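NADH-rubredoxin oxidoreductase (Clostridium acetobutylicum, PDB 3KLJ) catalyses the NADH-dependent reduction of rubredoxin through a bound FAD, passing electrons onward to the dioxygen-scavenging system of an obligate anaerobe. Local coordinates at residues K107-S112 / E285-N290. Sequence-based numbering, arbitrary orientation.
With FAD (flavin-adenine dinucleotide), chain B.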
loop_
_atom_site.group_PDB
_atom_site.type_symbol
_atom_site.label_atom_id
_atom_site.label_comp_id
_atom_site.label_asym_id
_atom_site.label_seq_id
_atom_site.Cartn_x
_atom_site.Cartn_y
_atom_site.Cartn_z
ATOM N N LYS A 107 18.361 -5.971 -19.567
ATOM C CA LYS A 107 17.196 -6.363 -18.775
ATOM C C LYS A 107 16.487 -5.155 -18.172
ATOM O O LYS A 107 17.135 -4.200 -17.728
ATOM C CB LYS A 107 17.591 -7.338 -17.669
ATOM C CG LYS A 107 17.411 -8.783 -18.066
ATOM C CD LYS A 107 18.700 -9.479 -18.313
ATOM C CE LYS A 107 18.416 -10.943 -18.596
ATOM N NZ LYS A 107 19.681 -11.690 -18.798
ATOM N N LEU A 108 15.154 -5.208 -18.174
ATOM C CA LEU A 108 14.322 -4.137 -17.653
ATOM C C LEU A 108 13.518 -4.631 -16.455
ATOM O O LEU A 108 12.816 -5.647 -16.537
ATOM C CB LEU A 108 13.374 -3.606 -18.746
ATOM C CG LEU A 108 12.416 -2.461 -18.372
ATOM C CD1 LEU A 108 13.178 -1.184 -18.013
ATOM C CD2 LEU A 108 11.394 -2.173 -19.464
ATOM N N ILE A 109 13.622 -3.917 -15.340
ATOM C CA ILE A 109 12.812 -4.233 -14.169
ATOM C C ILE A 109 11.835 -3.089 -13.940
ATOM O O ILE A 109 12.256 -1.959 -13.658
ATOM C CB ILE A 109 13.689 -4.440 -12.923
ATOM C CG1 ILE A 109 14.666 -5.611 -13.148
ATOM C CG2 ILE A 109 12.828 -4.646 -11.678
ATOM C CD1 ILE A 109 15.680 -5.787 -12.026
ATOM N N ILE A 110 10.544 -3.371 -14.087
ATOM C CA ILE A 110 9.500 -2.357 -13.872
ATOM C C ILE A 110 9.040 -2.338 -12.410
ATOM O O ILE A 110 8.441 -3.305 -11.906
ATOM C CB ILE A 110 8.280 -2.572 -14.813
ATOM C CG1 ILE A 110 8.720 -2.570 -16.275
ATOM C CG2 ILE A 110 7.214 -1.500 -14.563
ATOM C CD1 ILE A 110 7.638 -3.075 -17.262
ATOM N N ALA A 111 9.319 -1.224 -11.738
ATOM C CA ALA A 111 9.037 -1.071 -10.318
ATOM C C ALA A 111 8.386 0.304 -10.071
ATOM O O ALA A 111 8.799 1.064 -9.196
ATOM C CB ALA A 111 10.334 -1.234 -9.518
ATOM N N SER A 112 7.363 0.606 -10.867
ATOM C CA SER A 112 6.784 1.953 -10.935
ATOM C C SER A 112 5.672 2.190 -9.908
ATOM O O SER A 112 5.016 3.226 -9.937
ATOM C CB SER A 112 6.252 2.213 -12.340
ATOM O OG SER A 112 5.356 1.176 -12.711
ATOM N N GLU A 285 13.725 -7.808 -4.738
ATOM C CA GLU A 285 14.856 -8.718 -4.588
ATOM C C GLU A 285 14.852 -9.873 -5.622
ATOM O O GLU A 285 15.855 -10.108 -6.298
ATOM C CB GLU A 285 14.895 -9.266 -3.163
ATOM C CG GLU A 285 15.992 -10.299 -2.944
ATOM C CD GLU A 285 15.969 -10.931 -1.567
ATOM O OE1 GLU A 285 14.949 -10.843 -0.843
ATOM O OE2 GLU A 285 16.995 -11.535 -1.209
ATOM N N VAL A 286 13.734 -10.584 -5.743
ATOM C CA VAL A 286 13.638 -11.713 -6.695
ATOM C C VAL A 286 13.879 -11.253 -8.149
ATOM O O VAL A 286 14.599 -11.914 -8.903
ATOM C CB VAL A 286 12.312 -12.507 -6.519
ATOM C CG1 VAL A 286 12.047 -13.463 -7.708
ATOM C CG2 VAL A 286 12.335 -13.299 -5.216
ATOM N N ALA A 287 13.300 -10.109 -8.511
ATOM C CA ALA A 287 13.486 -9.523 -9.836
ATOM C C ALA A 287 14.950 -9.191 -10.148
ATOM O O ALA A 287 15.428 -9.494 -11.241
ATOM C CB ALA A 287 12.595 -8.276 -10.006
ATOM N N GLY A 288 15.642 -8.540 -9.204
ATOM C CA GLY A 288 17.050 -8.192 -9.381
ATOM C C GLY A 288 17.926 -9.423 -9.568
ATOM O O GLY A 288 18.790 -9.461 -10.456
ATOM N N LEU A 289 17.686 -10.424 -8.720
ATOM C CA LEU A 289 18.377 -11.720 -8.746
ATOM C C LEU A 289 18.203 -12.446 -10.082
ATOM O O LEU A 289 19.174 -12.959 -10.650
ATOM C CB LEU A 289 17.849 -12.605 -7.602
ATOM C CG LEU A 289 18.622 -12.861 -6.289
ATOM C CD1 LEU A 289 19.817 -11.915 -5.991
ATOM C CD2 LEU A 289 17.661 -12.931 -5.094
ATOM N N ASN A 290 16.964 -12.494 -10.573
ATOM C CA ASN A 290 16.651 -13.159 -11.843
ATOM C C ASN A 290 17.236 -12.407 -13.040
ATOM O O ASN A 290 17.780 -13.022 -13.963
ATOM C CB ASN A 290 15.138 -13.328 -12.005
ATOM C CG ASN A 290 14.608 -14.589 -11.345
ATOM O OD1 ASN A 290 14.632 -15.675 -11.935
ATOM N ND2 ASN A 290 14.102 -14.451 -10.139
HETATM P PA FAD B . 6.550 3.035 -4.919
HETATM O O1A FAD B . 5.306 3.766 -5.350
HETATM O O2A FAD B . 6.860 3.221 -3.453
HETATM O O5B FAD B . 7.786 3.517 -5.806
HETATM C C5B FAD B . 7.686 3.586 -7.217
HETATM C C4B FAD B . 8.510 4.769 -7.725
HETATM O O4B FAD B . 8.516 4.772 -9.152
HETATM C C3B FAD B . 7.900 6.098 -7.286
HETATM O O3B FAD B . 8.906 6.896 -6.686
HETATM C C2B FAD B . 7.378 6.734 -8.561
HETATM O O2B FAD B . 7.542 8.135 -8.574
HETATM C C1B FAD B . 8.244 6.080 -9.628
HETATM N N9A FAD B . 7.614 6.040 -10.960
HETATM C C8A FAD B . 6.287 5.876 -11.254
HETATM N N7A FAD B . 6.137 5.896 -12.599
HETATM C C5A FAD B . 7.347 6.063 -13.171
HETATM C C6A FAD B . 7.752 6.160 -14.503
HETATM N N6A FAD B . 6.849 6.362 -15.464
HETATM N N1A FAD B . 9.096 6.343 -14.780
HETATM C C2A FAD B . 10.023 6.429 -13.758
HETATM N N3A FAD B . 9.611 6.343 -12.442
HETATM C C4A FAD B . 8.289 6.157 -12.152
HETATM N N1 FAD B . 2.537 -0.566 3.086
HETATM C C2 FAD B . 2.550 -1.458 4.137
HETATM O O2 FAD B . 2.843 -2.624 3.932
HETATM N N3 FAD B . 2.263 -1.044 5.422
HETATM C C4 FAD B . 1.944 0.271 5.662
HETATM O O4 FAD B . 1.678 0.605 6.820
HETATM C C4X FAD B . 1.912 1.188 4.602
HETATM N N5 FAD B . 1.602 2.523 4.819
HETATM C C5X FAD B . 1.579 3.421 3.769
HETATM C C6 FAD B . 1.258 4.766 3.996
HETATM C C7 FAD B . 1.251 5.668 2.920
HETATM C C7M FAD B . 0.907 7.110 3.156
HETATM C C8 FAD B . 1.548 5.226 1.630
HETATM C C8M FAD B . 1.540 6.171 0.455
HETATM C C9 FAD B . 1.859 3.889 1.414
HETATM C C9A FAD B . 1.880 2.983 2.479
HETATM N N10 FAD B . 2.200 1.646 2.255
HETATM C C10 FAD B . 2.217 0.755 3.311
HETATM C "C1'" FAD B . 2.500 1.167 0.873
HETATM C "C2'" FAD B . 3.985 1.066 0.596
HETATM O "O2'" FAD B . 4.536 2.367 0.642
HETATM C "C3'" FAD B . 4.142 0.468 -0.787
HETATM O "O3'" FAD B . 3.683 -0.871 -0.779
HETATM C "C4'" FAD B . 5.577 0.478 -1.285
HETATM O "O4'" FAD B . 6.099 1.801 -1.275
HETATM C "C5'" FAD B . 5.591 -0.034 -2.720
HETATM O "O5'" FAD B . 6.887 0.165 -3.223
HETATM P P FAD B . 7.123 0.213 -4.794
HETATM O O1P FAD B . 8.611 0.378 -5.056
HETATM O O2P FAD B . 6.500 -0.979 -5.478
HETATM O O3P FAD B . 6.293 1.497 -5.314
HETATM O O HOH W 1 18.046 -13.454 -16.525
#
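I109 reaches from the parallel sheet of the Rossmann-type FAD-binding domain to A287 and G288 on helix 277-291, which packs against that sheet. The strand 107-110 lies between strands 12-15 and 260-262: K107 and I109 bond through the backbone to L13, and L108 to Y261, while the helix is met by van der Waals contact alone. Both branches of I109 are used. CG2, anti to the backbone N, meets A287 CB at 4.0 Å, methyl against methyl. CG1, anti to the carbonyl carbon (chi1 -61°), carries CD1 on to the helix backbone, 3.8 Å from both G288 CA and A287 O. A beta-branched isoleucine suits a strand and offers two prongs; the small CB of A287, pointing at the strand, lets the CA atoms of I109 and A287 come within 6.9 Å, and G288 offers only its backbone CA. A24 of helix 19-28 also touches I109, adding to its apolar surroundings.

Past the strand's end the chain turns to the cofactor: A111 O lies 3.4 Å from FAD C5B, and S112 CB comes 3.7 Å from N7A of the adenine.

The polar link between the segments runs through a water, which donates to N290 O and is weakly held by K107 NZ. Within the helix, V286 O accepts N290 ND2 at 2.9 Å and N290 N at 3.0 Å, the two nitrogens approaching from opposite faces of the carbonyl plane.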